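Long-range contacts in bilirubin-inducible fluorescent protein UnaG (Anguilla japonica, PDB 4I3B), which binds unconjugated bilirubin with high affinity inside a beta-barrel and fluoresces green when the bilirubin-bound form is excited: residues M1-V6 with Q45-M51; A36-Y42 with K54-P60; E95-Y99 with Y110-I114. All blocks are in the same frame, centred on the assembly; numbering follows the deposited sequence. Where two conformers were deposited one is given.

Interaction 1 (M1-V6 with Q45-M51); sequences MVEKFV and QKDGDKM
Val2 meets Met51 with its CG1 methyl, which lies 3.4 Å from Met51 SD and rests on CG and CE of the same side chain. The two side chains run slantwise past each other, and the 3.5 Å between Val2 CG1 and Met51 CG is shorter than usual for carbons, so the fit is tight. Val2 carries CG1 anti to its backbone N (chi1 163°), a setting that leaves CG2 over the turn, 3.6 Å from Gly48 O. Gln45 presents its aliphatic part to both valines: Val6 CG2 reaches Gln45 CG at 3.4 Å, crossing that chain at about a right angle, while Gln45 CB packs on Val2 CG1.

The Gln45 chain bends at chi2, which brings the amide to its own turn. Its OE1 accepts a bond from Gly48 N at 2.6 Å, in the carbonyl plane and on a lone pair, which fixes the amide's rotation. NE2 donates to a water that, in one Glu3 conformer, donates to Glu3 OE2, a polar link that may not be permanent. Gly48 takes a positive phi of 79°, readily reached without a side chain.

Behind this surface, Phe5 CB lies 4.3 Å from Met51 CE, and Phe5 also belongs to the bilirubin pocket. Lys46 O takes a bond from Lys50 N and a weak one from Asp49 N, so two residues stand against one, a classic beta bulge in the turn joining strands 40-46 and 50-56. A 3-10 segment, residues 3-5, thus lies against that hairpin turn just before strand 7-15, at one end of the fatty-acid-binding-protein-like barrel.

Interaction 2 (A36-Y42 with K54-P60); sequences ATTPTLY and KIENGPP. With BLR (3-[5-[(Z)-(4-ethenyl-3-methyl-5-oxidanylidene-pyrrol-2-ylidene)methyl]-2-[[5-[(Z)-(3-ethenyl-4-methyl-5-oxidanylidene-pyrrol-2-ylidene)methyl]-3-(3-hydroxy-3-oxopropyl)-4-methyl-1H-pyrrol-2-yl]methyl]-4-methyl-1H-pyrrol-3-yl]propanoic acid), chain G.
Tyr42 and Lys54 open the backbone ladder: Tyr42 N donates to Lys54 O, and Lys54 N to Tyr42 O with an N-H...O angle of 173°. Thr40 and Glu56 form the next hydrogen-bonded pair, and Leu41 with Ile55 the non-hydrogen-bonded pair between them. The short strand axes run at 163°, as befits antiparallel neighbours. Beyond Thr40 the N-H...O bonds between the segments end, and CA-H...O contacts, present along the ladder too, continue alone; Pro39 CA to Glu56 O is 3.2 Å. A water extends the pairing, donating to Thr38 O and Glu56 O and, in one Thr40 conformer, accepting from Thr40 OG1.

Polar side chains meet on the face that carries Thr40, Tyr42, Lys54 and Glu56. Tyr42 OH donates to Glu56 OE1 over 2.9 Å; OE1 lies in the ring plane at its edge, yet the hydroxyl comes from above the carboxylate plane, 47° out of it, the two planes being nearly perpendicular.

Apolar contacts occupy the other face. Leu41 and Ile55 point the same way side by side, Leu41 CD2 being 3.8 Å from Ile55 CG1, and Ile55 CD1 reaches bilirubin CMA at 3.4 Å.

Ligand bonds centre on Asn57. Its OD1 accepts from bilirubin ND at 3.2 Å and weakly from NC, while ND2 donates to propionate O1A at 3.0 Å. A water donating to OD1 and to Thr37 OG1 adds a third donor, so the three, NC weakly, converge on this oxygen. Leu63 O also accepts from ND2, helping to hold the amide.

The hairpin 40-46/50-56 lies between strands 7-15 and 64-70, with Leu41 bonded to Trp9 and Ile55 to Thr65 through their backbones, while Thr37 lies next to helix 28-36 and hydrogen-bonds Gly34 and Arg132.

Interaction 3 (E95-Y99 with Y110-I114); sequences EKLVY and YVREI. With BLR (3-[5-[(Z)-(4-ethenyl-3-methyl-5-oxidanylidene-pyrrol-2-ylidene)methyl]-2-[[5-[(Z)-(3-ethenyl-4-methyl-5-oxidanylidene-pyrrol-2-ylidene)methyl]-3-(3-hydroxy-3-oxopropyl)-4-methyl-1H-pyrrol-2-yl]methyl]-4-methyl-1H-pyrrol-3-yl]propanoic acid), chain G.
Arg112, Tyr99 and Tyr110 project from the inner, ligand-facing side of an antiparallel beta hairpin, strands 96-103 and 106-115 of the fatty-acid-binding-protein-type barrel. Its backbone pairing is regular: Leu97 with Arg112 and Tyr99 with Tyr110 are hydrogen-bonded pairs, and the short strand axes stand at 161°.

Arg112 runs extended from CG to NE alongside Tyr99, the guanidinium and ring planes 75° apart and NH1 3.7 Å from Tyr99 CD2. Bilirubin C1B, in a pyrrolinone ring, stands 3.4 Å from the guanidinium plane, over its centre, so one guanidinium face lies against that ring. The NH2 group donates to propionate O2D at 3.0 Å with a nearly straight N-H...O angle of 165°. A leucine here, with neither guanidinium nor charge, would probably leave the propionate O2D without this donor and bare the face of the pyrrolinone ring.

Tyr99 stands beside Tyr110, with Tyr99 CD1 3.9 Å from Tyr110 CD1 and the rings steeply inclined. It also brings CE2 to 3.7 Å from the bilirubin methyl CMB. The hydroxyls are held outside this contact, Tyr99 OH by Glu77 and Tyr110 OH by Gln101.

Tyr110 turns a ring edge to the neighbouring backbone, with Tyr99 O in its plane and 3.4 Å from CD1. One water accepts from Arg112 NH1 and donates to both Leu97 O and Tyr110 O.

Overall arrangement
Interactions 2 and 3 lie on opposite sides of the chain's centre, their centres 19 Å apart and their nearest atoms about 6 Å apart; bilirubin bridges them, held by Asn57 from one hairpin and Arg112 from the other. The side chains of these two binding residues are about 9 Å apart. Interaction 1 uses the turn end of the hairpin whose other end forms interaction 2, so their centres are 21 Å apart although their segments adjoin in sequence. It does touch interaction 3, with Phe5 CZ 3.8 Å from Arg112 O and 4.0 Å from Leu97 CB. Phe5 therefore connects the N-terminal segment with the Arg112 side of the pocket.

Interaction 1 (M1-V6 with Q45-M51)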
loop_
_atom_site.group_PDB
_atom_site.type_symbol
_atom_site.label_atom_id
_atom_site.label_comp_id
_atom_site.label_asym_id
_atom_site.label_seq_id
_atom_site.Cartn_x
_atom_site.Cartn_y
_atom_site.Cartn_z
ATOM N N MET A 1 8.564 2.636 -15.741
ATOM C CA MET A 1 7.270 1.904 -15.787
ATOM C C MET A 1 7.020 1.130 -14.477
ATOM O O MET A 1 7.184 1.682 -13.389
ATOM C CB MET A 1 7.256 1.001 -17.026
ATOM C CG MET A 1 8.539 0.185 -17.248
ATOM S SD MET A 1 8.566 -0.515 -18.906
ATOM C CE MET A 1 7.047 -1.456 -18.951
ATOM N N VAL A 2 6.609 -0.131 -14.571
ATOM C CA VAL A 2 6.404 -0.943 -13.391
ATOM C C VAL A 2 7.697 -1.640 -12.970
ATOM O O VAL A 2 7.868 -1.971 -11.807
ATOM C CB VAL A 2 5.304 -1.973 -13.728
ATOM C CG1 VAL A 2 5.255 -3.124 -12.763
ATOM C CG2 VAL A 2 3.911 -1.248 -13.851
ATOM N N GLU A 3 8.605 -1.837 -13.924
ATOM C CA GLU A 3 9.846 -2.564 -13.695
ATOM C C GLU A 3 10.628 -2.034 -12.479
ATOM O O GLU A 3 11.152 -2.808 -11.661
ATOM C CB GLU A 3 10.698 -2.502 -14.972
ATOM C CG GLU A 3 10.233 -3.441 -16.116
ATOM C CD GLU A 3 8.989 -2.974 -16.926
ATOM O OE1 GLU A 3 8.367 -1.917 -16.633
ATOM O OE2 GLU A 3 8.632 -3.700 -17.890
ATOM N N LYS A 4 10.668 -0.714 -12.339
ATOM C CA LYS A 4 11.479 -0.073 -11.300
ATOM C C LYS A 4 11.008 -0.418 -9.886
ATOM O O LYS A 4 11.794 -0.310 -8.927
ATOM C CB LYS A 4 11.498 1.450 -11.473
ATOM C CG LYS A 4 10.125 2.124 -11.341
ATOM C CD LYS A 4 10.230 3.643 -11.516
ATOM C CE LYS A 4 8.852 4.319 -11.434
ATOM N NZ LYS A 4 8.068 4.212 -12.684
ATOM N N PHE A 5 9.747 -0.828 -9.745
ATOM C CA PHE A 5 9.214 -1.190 -8.428
ATOM C C PHE A 5 9.572 -2.614 -8.001
ATOM O O PHE A 5 9.413 -2.964 -6.825
ATOM C CB PHE A 5 7.690 -1.017 -8.368
ATOM C CG PHE A 5 7.231 0.408 -8.501
ATOM C CD1 PHE A 5 7.281 1.299 -7.427
ATOM C CD2 PHE A 5 6.753 0.857 -9.717
ATOM C CE1 PHE A 5 6.848 2.623 -7.571
ATOM C CE2 PHE A 5 6.318 2.174 -9.881
ATOM C CZ PHE A 5 6.369 3.067 -8.810
ATOM N N VAL A 6 10.019 -3.436 -8.940
ATOM C CA VAL A 6 10.213 -4.856 -8.669
ATOM C C VAL A 6 11.247 -5.152 -7.601
ATOM O O VAL A 6 12.234 -4.432 -7.449
ATOM C CB VAL A 6 10.506 -5.595 -10.019
ATOM C CG1 VAL A 6 10.972 -7.016 -9.839
ATOM C CG2 VAL A 6 9.243 -5.570 -10.878
ATOM N N GLN A 45 6.454 -8.623 -11.255
ATOM C CA GLN A 45 5.638 -8.122 -12.356
ATOM C C GLN A 45 5.736 -9.022 -13.552
ATOM O O GLN A 45 6.664 -9.836 -13.681
ATOM C CB GLN A 45 6.050 -6.691 -12.739
ATOM C CG GLN A 45 7.335 -6.580 -13.554
ATOM C CD GLN A 45 7.086 -6.622 -15.054
ATOM O OE1 GLN A 45 6.003 -6.267 -15.528
ATOM N NE2 GLN A 45 8.087 -7.059 -15.810
ATOM N N LYS A 46 4.753 -8.845 -14.425
ATOM C CA LYS A 46 4.648 -9.583 -15.655
ATOM C C LYS A 46 4.193 -8.614 -16.746
ATOM O O LYS A 46 3.186 -7.928 -16.581
ATOM C CB LYS A 46 3.636 -10.716 -15.419
ATOM C CG LYS A 46 4.254 -11.900 -14.683
ATOM C CD LYS A 46 3.258 -13.000 -14.372
ATOM C CE LYS A 46 3.889 -14.089 -13.507
ATOM N NZ LYS A 46 2.895 -14.714 -12.566
ATOM N N ASP A 47 4.971 -8.516 -17.826
ATOM C CA ASP A 47 4.525 -7.820 -19.040
ATOM C C ASP A 47 4.419 -6.299 -18.947
ATOM O O ASP A 47 3.947 -5.647 -19.879
ATOM C CB ASP A 47 3.179 -8.399 -19.481
ATOM C CG ASP A 47 3.303 -9.829 -19.948
ATOM O OD1 ASP A 47 4.259 -10.109 -20.717
ATOM O OD2 ASP A 47 2.467 -10.670 -19.540
ATOM N N GLY A 48 4.854 -5.734 -17.832
ATOM C CA GLY A 48 4.824 -4.296 -17.651
ATOM C C GLY A 48 3.443 -3.793 -17.277
ATOM O O GLY A 48 3.253 -2.586 -17.095
ATOM N N ASP A 49 2.470 -4.695 -17.151
ATOM C CA ASP A 49 1.123 -4.284 -16.751
ATOM C C ASP A 49 0.450 -5.211 -15.746
ATOM O O ASP A 49 -0.707 -5.004 -15.422
ATOM C CB ASP A 49 0.220 -4.126 -17.974
ATOM C CG ASP A 49 -0.157 -5.451 -18.593
ATOM O OD1 ASP A 49 0.476 -6.476 -18.246
ATOM O OD2 ASP A 49 -1.077 -5.469 -19.438
ATOM N N LYS A 50 1.153 -6.235 -15.259
ATOM C CA LYS A 50 0.612 -7.096 -14.199
ATOM C C LYS A 50 1.586 -7.128 -13.044
ATOM O O LYS A 50 2.798 -7.204 -13.254
ATOM C CB LYS A 50 0.363 -8.514 -14.708
ATOM C CG LYS A 50 -0.885 -8.625 -15.606
ATOM C CD LYS A 50 -0.993 -10.010 -16.264
ATOM C CE LYS A 50 -0.045 -10.158 -17.460
ATOM N NZ LYS A 50 -0.283 -9.124 -18.540
ATOM N N MET A 51 1.068 -7.053 -11.820
ATOM C CA MET A 51 1.915 -7.079 -10.627
ATOM C C MET A 51 1.361 -7.987 -9.562
ATOM O O MET A 51 0.155 -8.188 -9.448
ATOM C CB MET A 51 2.061 -5.658 -10.037
ATOM C CG MET A 51 2.646 -4.671 -11.028
ATOM S SD MET A 51 2.837 -2.995 -10.382
ATOM C CE MET A 51 4.051 -3.218 -9.090
HETATM O O HOH W 1 8.244 -6.321 -18.846
#

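Interaction 2 (A36-Y42 with K54-P60)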
loop_
_atom_site.group_PDB
_atom_site.type_symbol
_atom_site.label_atom_id
_atom_site.label_comp_id
_atom_site.label_asym_id
_atom_site.label_seq_id
_atom_site.Cartn_x
_atom_site.Cartn_y
_atom_site.Cartn_z
ATOM N N ALA A 36 2.559 0.748 14.232
ATOM C CA ALA A 36 3.809 0.217 14.766
ATOM C C ALA A 36 4.477 -0.798 13.865
ATOM O O ALA A 36 5.588 -1.218 14.152
ATOM C CB ALA A 36 3.553 -0.412 16.161
ATOM N N THR A 37 3.822 -1.221 12.784
ATOM C CA THR A 37 4.401 -2.269 11.946
ATOM C C THR A 37 5.673 -1.843 11.216
ATOM O O THR A 37 5.889 -0.668 10.943
ATOM C CB THR A 37 3.393 -2.793 10.885
ATOM O OG1 THR A 37 2.891 -1.715 10.082
ATOM C CG2 THR A 37 2.237 -3.508 11.570
ATOM N N THR A 38 6.490 -2.837 10.887
ATOM C CA THR A 38 7.652 -2.633 10.040
ATOM C C THR A 38 7.555 -3.621 8.872
ATOM O O THR A 38 8.185 -4.674 8.870
ATOM C CB THR A 38 8.947 -2.808 10.834
ATOM O OG1 THR A 38 8.901 -4.069 11.504
ATOM C CG2 THR A 38 9.099 -1.681 11.884
ATOM N N PRO A 39 6.732 -3.291 7.868
ATOM C CA PRO A 39 6.467 -4.216 6.762
ATOM C C PRO A 39 7.640 -4.464 5.812
ATOM O O PRO A 39 8.542 -3.644 5.665
ATOM C CB PRO A 39 5.335 -3.517 6.019
ATOM C CG PRO A 39 5.523 -2.037 6.341
ATOM C CD PRO A 39 5.881 -2.095 7.796
ATOM N N THR A 40 7.593 -5.630 5.168
ATOM C CA THR A 40 8.465 -5.996 4.062
ATOM C C THR A 40 7.544 -6.270 2.877
ATOM O O THR A 40 6.478 -6.904 3.048
ATOM C CB THR A 40 9.266 -7.262 4.383
ATOM O OG1 THR A 40 9.962 -7.065 5.613
ATOM C CG2 THR A 40 10.269 -7.556 3.299
ATOM N N LEU A 41 7.947 -5.817 1.693
ATOM C CA LEU A 41 7.218 -6.054 0.451
ATOM C C LEU A 41 8.068 -6.849 -0.507
ATOM O O LEU A 41 9.279 -6.612 -0.603
ATOM C CB LEU A 41 6.907 -4.737 -0.238
ATOM C CG LEU A 41 6.381 -3.592 0.603
ATOM C CD1 LEU A 41 6.262 -2.333 -0.221
ATOM C CD2 LEU A 41 5.077 -3.929 1.271
ATOM N N TYR A 42 7.421 -7.729 -1.274
ATOM C CA TYR A 42 8.071 -8.477 -2.344
ATOM C C TYR A 42 7.216 -8.232 -3.557
ATOM O O TYR A 42 6.084 -8.731 -3.638
ATOM C CB TYR A 42 8.118 -9.976 -2.030
ATOM C CG TYR A 42 8.727 -10.294 -0.693
ATOM C CD1 TYR A 42 10.087 -10.551 -0.577
ATOM C CD2 TYR A 42 7.952 -10.312 0.464
ATOM C CE1 TYR A 42 10.668 -10.855 0.650
ATOM C CE2 TYR A 42 8.522 -10.576 1.698
ATOM C CZ TYR A 42 9.875 -10.853 1.793
ATOM O OH TYR A 42 10.412 -11.122 3.029
ATOM N N LYS A 54 3.501 -9.233 -2.383
ATOM C CA LYS A 54 3.358 -10.008 -1.168
ATOM C C LYS A 54 3.856 -9.140 -0.010
ATOM O O LYS A 54 4.911 -8.516 -0.113
ATOM C CB LYS A 54 4.184 -11.279 -1.228
ATOM C CG LYS A 54 4.075 -12.110 0.035
ATOM C CD LYS A 54 4.913 -13.393 -0.001
ATOM C CE LYS A 54 5.135 -13.958 1.409
ATOM N NZ LYS A 54 5.982 -15.214 1.347
ATOM N N ILE A 55 3.094 -9.100 1.075
ATOM C CA ILE A 55 3.389 -8.215 2.192
ATOM C C ILE A 55 3.472 -9.023 3.477
ATOM O O ILE A 55 2.558 -9.775 3.803
ATOM C CB ILE A 55 2.287 -7.127 2.336
ATOM C CG1 ILE A 55 2.103 -6.348 1.025
ATOM C CG2 ILE A 55 2.614 -6.165 3.495
ATOM C CD1 ILE A 55 1.001 -6.838 0.131
ATOM N N GLU A 56 4.552 -8.837 4.224
ATOM C CA GLU A 56 4.604 -9.313 5.591
ATOM C C GLU A 56 4.514 -8.054 6.444
ATOM O O GLU A 56 5.499 -7.309 6.577
ATOM C CB GLU A 56 5.912 -10.058 5.837
ATOM C CG GLU A 56 6.035 -11.312 4.982
ATOM C CD GLU A 56 7.445 -11.899 4.960
ATOM O OE1 GLU A 56 8.426 -11.151 5.154
ATOM O OE2 GLU A 56 7.552 -13.100 4.691
ATOM N N ASN A 57 3.333 -7.764 7.003
ATOM C CA ASN A 57 3.204 -6.525 7.788
ATOM C C ASN A 57 4.080 -6.558 9.027
ATOM O O ASN A 57 4.559 -5.522 9.461
ATOM C CB ASN A 57 1.749 -6.261 8.155
ATOM C CG ASN A 57 0.931 -5.709 6.977
ATOM O OD1 ASN A 57 1.153 -4.578 6.539
ATOM N ND2 ASN A 57 -0.041 -6.481 6.513
ATOM N N GLY A 58 4.278 -7.750 9.587
ATOM C CA GLY A 58 5.164 -7.915 10.737
ATOM C C GLY A 58 4.509 -7.603 12.071
ATOM O O GLY A 58 3.313 -7.313 12.133
ATOM N N PRO A 59 5.276 -7.698 13.166
ATOM C CA PRO A 59 4.735 -7.319 14.479
ATOM C C PRO A 59 4.299 -5.858 14.479
ATOM O O PRO A 59 4.899 -5.041 13.783
ATOM C CB PRO A 59 5.915 -7.535 15.441
ATOM C CG PRO A 59 7.122 -7.487 14.579
ATOM C CD PRO A 59 6.699 -8.052 13.244
ATOM N N PRO A 60 3.267 -5.526 15.253
ATOM C CA PRO A 60 2.574 -6.383 16.224
ATOM C C PRO A 60 1.291 -7.032 15.699
ATOM O O PRO A 60 0.582 -7.681 16.465
ATOM C CB PRO A 60 2.218 -5.387 17.331
ATOM C CG PRO A 60 1.942 -4.099 16.567
ATOM C CD PRO A 60 2.927 -4.098 15.429
HETATM C CHA BLR G . 1.281 -2.418 3.311
HETATM N NA BLR G . 1.173 -2.433 0.784
HETATM C C1A BLR G . 0.748 -2.918 1.981
HETATM C C2A BLR G . -0.291 -3.809 1.764
HETATM C C3A BLR G . -0.501 -3.840 0.385
HETATM C C4A BLR G . 0.423 -2.984 -0.200
HETATM C CMA BLR G . -1.519 -4.664 -0.346
HETATM C CAA BLR G . -1.020 -4.588 2.813
HETATM C CBA BLR G . -2.349 -4.026 3.132
HETATM C CGA BLR G . -3.098 -4.812 4.147
HETATM O O1A BLR G . -2.495 -5.530 4.997
HETATM O O2A BLR G . -4.379 -4.749 4.084
HETATM C CHB BLR G . 0.539 -2.753 -1.649
HETATM N NB BLR G . 2.767 -1.725 -1.767
HETATM C C1B BLR G . 1.579 -2.209 -2.359
HETATM C C2B BLR G . 1.658 -1.998 -3.749
HETATM C C3B BLR G . 2.777 -1.463 -4.078
HETATM C C4B BLR G . 3.655 -1.175 -2.870
HETATM C CMB BLR G . 0.542 -2.395 -4.695
HETATM O OB BLR G . 4.725 -0.702 -2.708
HETATM C CAB BLR G . 3.249 -1.108 -5.439
HETATM C CBB BLR G . 4.456 -0.525 -5.712
HETATM N NC BLR G . -1.092 -3.168 7.969
HETATM C C1C BLR G . -1.370 -3.974 9.249
HETATM C C2C BLR G . -2.757 -3.527 9.560
HETATM C C3C BLR G . -3.202 -2.690 8.688
HETATM C C4C BLR G . -2.287 -2.416 7.687
HETATM C CMC BLR G . -3.465 -4.095 10.743
HETATM O OC BLR G . -0.602 -4.709 9.803
HETATM C CAC BLR G . -4.547 -2.087 8.661
HETATM C CBC BLR G . -5.207 -1.705 9.782
HETATM C CHD BLR G . -2.413 -1.597 6.613
HETATM N ND BLR G . -0.388 -2.194 5.165
HETATM C C1D BLR G . -1.484 -1.479 5.478
HETATM C C2D BLR G . -1.654 -0.471 4.411
HETATM C C3D BLR G . -0.636 -0.625 3.506
HETATM C C4D BLR G . 0.203 -1.757 3.936
HETATM C CMD BLR G . -2.760 0.531 4.414
HETATM C CAD BLR G . -0.459 0.189 2.252
HETATM C CBD BLR G . 0.591 1.262 2.460
HETATM C CGD BLR G . 1.958 0.715 2.260
HETATM O O1D BLR G . 2.778 0.786 3.193
HETATM O O2D BLR G . 2.313 0.224 1.164
HETATM O O HOH W 2 2.135 -2.232 7.442
HETATM O O HOH W 3 8.032 -7.605 7.836
#

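Interaction 3 (E95-Y99 with Y110-I114)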
loop_
_atom_site.group_PDB
_atom_site.type_symbol
_atom_site.label_atom_id
_atom_site.label_comp_id
_atom_site.label_asym_id
_atom_site.label_seq_id
_atom_site.Cartn_x
_atom_site.Cartn_y
_atom_site.Cartn_z
ATOM N N GLU A 95 5.383 8.634 -14.019
ATOM C CA GLU A 95 6.226 7.668 -13.301
ATOM C C GLU A 95 5.632 7.165 -11.977
ATOM O O GLU A 95 6.266 6.387 -11.266
ATOM C CB GLU A 95 7.580 8.302 -12.956
ATOM C CG GLU A 95 8.393 8.742 -14.155
ATOM C CD GLU A 95 9.199 7.618 -14.765
ATOM O OE1 GLU A 95 9.837 6.839 -14.004
ATOM O OE2 GLU A 95 9.200 7.522 -16.014
ATOM N N LYS A 96 4.455 7.645 -11.622
ATOM C CA LYS A 96 3.848 7.262 -10.361
ATOM C C LYS A 96 2.849 6.126 -10.556
ATOM O O LYS A 96 2.178 6.036 -11.594
ATOM C CB LYS A 96 3.081 8.443 -9.779
ATOM C CG LYS A 96 3.862 9.738 -9.578
ATOM C CD LYS A 96 2.879 10.855 -9.213
ATOM C CE LYS A 96 3.529 12.212 -8.999
ATOM N NZ LYS A 96 2.478 13.247 -8.679
ATOM N N LEU A 97 2.726 5.286 -9.532
ATOM C CA LEU A 97 1.734 4.220 -9.518
ATOM C C LEU A 97 0.672 4.657 -8.553
ATOM O O LEU A 97 0.964 4.926 -7.373
ATOM C CB LEU A 97 2.358 2.919 -9.056
ATOM C CG LEU A 97 1.520 1.677 -9.241
ATOM C CD1 LEU A 97 1.422 1.322 -10.747
ATOM C CD2 LEU A 97 2.145 0.579 -8.398
ATOM N N VAL A 98 -0.556 4.752 -9.042
ATOM C CA VAL A 98 -1.661 5.278 -8.248
ATOM C C VAL A 98 -2.727 4.223 -8.028
ATOM O O VAL A 98 -3.233 3.630 -8.980
ATOM C CB VAL A 98 -2.281 6.497 -8.919
ATOM C CG1 VAL A 98 -3.467 6.969 -8.126
ATOM C CG2 VAL A 98 -1.244 7.591 -9.083
ATOM N N TYR A 99 -3.040 3.982 -6.764
ATOM C CA TYR A 99 -3.886 2.878 -6.317
ATOM C C TYR A 99 -5.096 3.483 -5.616
ATOM O O TYR A 99 -4.938 4.276 -4.669
ATOM C CB TYR A 99 -3.042 2.044 -5.344
ATOM C CG TYR A 99 -3.543 0.681 -4.918
ATOM C CD1 TYR A 99 -4.756 0.484 -4.255
ATOM C CD2 TYR A 99 -2.749 -0.430 -5.149
ATOM C CE1 TYR A 99 -5.151 -0.827 -3.806
ATOM C CE2 TYR A 99 -3.128 -1.685 -4.726
ATOM C CZ TYR A 99 -4.306 -1.888 -4.061
ATOM O OH TYR A 99 -4.624 -3.161 -3.647
ATOM N N TYR A 110 -3.568 5.858 -2.776
ATOM C CA TYR A 110 -2.149 5.678 -2.464
ATOM C C TYR A 110 -1.358 6.033 -3.701
ATOM O O TYR A 110 -1.596 5.468 -4.759
ATOM C CB TYR A 110 -1.846 4.229 -2.104
ATOM C CG TYR A 110 -2.771 3.597 -1.132
ATOM C CD1 TYR A 110 -4.060 3.212 -1.515
ATOM C CD2 TYR A 110 -2.379 3.365 0.190
ATOM C CE1 TYR A 110 -4.919 2.627 -0.613
ATOM C CE2 TYR A 110 -3.236 2.775 1.085
ATOM C CZ TYR A 110 -4.495 2.387 0.692
ATOM O OH TYR A 110 -5.324 1.793 1.612
ATOM N N VAL A 111 -0.403 6.953 -3.576
ATOM C CA VAL A 111 0.466 7.348 -4.692
ATOM C C VAL A 111 1.861 6.860 -4.329
ATOM O O VAL A 111 2.391 7.203 -3.264
ATOM C CB VAL A 111 0.466 8.868 -4.933
ATOM C CG1 VAL A 111 1.419 9.243 -6.037
ATOM C CG2 VAL A 111 -0.957 9.396 -5.226
ATOM N N ARG A 112 2.460 6.086 -5.226
ATOM C CA ARG A 112 3.753 5.463 -5.020
ATOM C C ARG A 112 4.741 5.915 -6.089
ATOM O O ARG A 112 4.452 5.916 -7.279
ATOM C CB ARG A 112 3.601 3.937 -4.985
ATOM C CG ARG A 112 2.872 3.485 -3.723
ATOM C CD ARG A 112 2.663 2.005 -3.697
ATOM N NE ARG A 112 2.076 1.559 -2.442
ATOM C CZ ARG A 112 0.810 1.187 -2.255
ATOM N NH1 ARG A 112 -0.101 1.228 -3.229
ATOM N NH2 ARG A 112 0.445 0.781 -1.053
ATOM N N GLU A 113 5.939 6.265 -5.628
ATOM C CA GLU A 113 6.988 6.815 -6.474
ATOM C C GLU A 113 8.329 6.372 -5.911
ATOM O O GLU A 113 8.433 6.099 -4.712
ATOM C CB GLU A 113 6.946 8.349 -6.427
ATOM C CG GLU A 113 5.561 8.955 -6.079
ATOM C CD GLU A 113 5.569 10.477 -5.915
ATOM O OE1 GLU A 113 4.999 10.993 -4.899
ATOM O OE2 GLU A 113 6.152 11.160 -6.803
ATOM N N ILE A 114 9.349 6.315 -6.759
ATOM C CA ILE A 114 10.704 6.097 -6.291
ATOM C C ILE A 114 11.392 7.451 -6.184
ATOM O O ILE A 114 11.364 8.240 -7.125
ATOM C CB ILE A 114 11.455 5.169 -7.246
ATOM C CG1 ILE A 114 10.658 3.877 -7.453
ATOM C CG2 ILE A 114 12.848 4.869 -6.716
ATOM C CD1 ILE A 114 10.476 3.082 -6.184
HETATM C CHA BLR G . 1.281 -2.418 3.311
HETATM N NA BLR G . 1.173 -2.433 0.784
HETATM C C1A BLR G . 0.748 -2.918 1.981
HETATM C C2A BLR G . -0.291 -3.809 1.764
HETATM C C3A BLR G . -0.501 -3.840 0.385
HETATM C C4A BLR G . 0.423 -2.984 -0.200
HETATM C CMA BLR G . -1.519 -4.664 -0.346
HETATM C CAA BLR G . -1.020 -4.588 2.813
HETATM C CBA BLR G . -2.349 -4.026 3.132
HETATM C CGA BLR G . -3.098 -4.812 4.147
HETATM O O1A BLR G . -2.495 -5.530 4.997
HETATM O O2A BLR G . -4.379 -4.749 4.084
HETATM C CHB BLR G . 0.539 -2.753 -1.649
HETATM N NB BLR G . 2.767 -1.725 -1.767
HETATM C C1B BLR G . 1.579 -2.209 -2.359
HETATM C C2B BLR G . 1.658 -1.998 -3.749
HETATM C C3B BLR G . 2.777 -1.463 -4.078
HETATM C C4B BLR G . 3.655 -1.175 -2.870
HETATM C CMB BLR G . 0.542 -2.395 -4.695
HETATM O OB BLR G . 4.725 -0.702 -2.708
HETATM C CAB BLR G . 3.249 -1.108 -5.439
HETATM C CBB BLR G . 4.456 -0.525 -5.712
HETATM N NC BLR G . -1.092 -3.168 7.969
HETATM C C1C BLR G . -1.370 -3.974 9.249
HETATM C C2C BLR G . -2.757 -3.527 9.560
HETATM C C3C BLR G . -3.202 -2.690 8.688
HETATM C C4C BLR G . -2.287 -2.416 7.687
HETATM C CMC BLR G . -3.465 -4.095 10.743
HETATM O OC BLR G . -0.602 -4.709 9.803
HETATM C CAC BLR G . -4.547 -2.087 8.661
HETATM C CBC BLR G . -5.207 -1.705 9.782
HETATM C CHD BLR G . -2.413 -1.597 6.613
HETATM N ND BLR G . -0.388 -2.194 5.165
HETATM C C1D BLR G . -1.484 -1.479 5.478
HETATM C C2D BLR G . -1.654 -0.471 4.411
HETATM C C3D BLR G . -0.636 -0.625 3.506
HETATM C C4D BLR G . 0.203 -1.757 3.936
HETATM C CMD BLR G . -2.760 0.531 4.414
HETATM C CAD BLR G . -0.459 0.189 2.252
HETATM C CBD BLR G . 0.591 1.262 2.460
HETATM C CGD BLR G . 1.958 0.715 2.260
HETATM O O1D BLR G . 2.778 0.786 3.193
HETATM O O2D BLR G . 2.313 0.224 1.164
HETATM O O HOH W 4 8.496 7.418 -9.359
HETATM O O HOH W 5 2.409 12.793 -5.665
HETATM O O HOH W 6 0.063 3.164 -5.393
#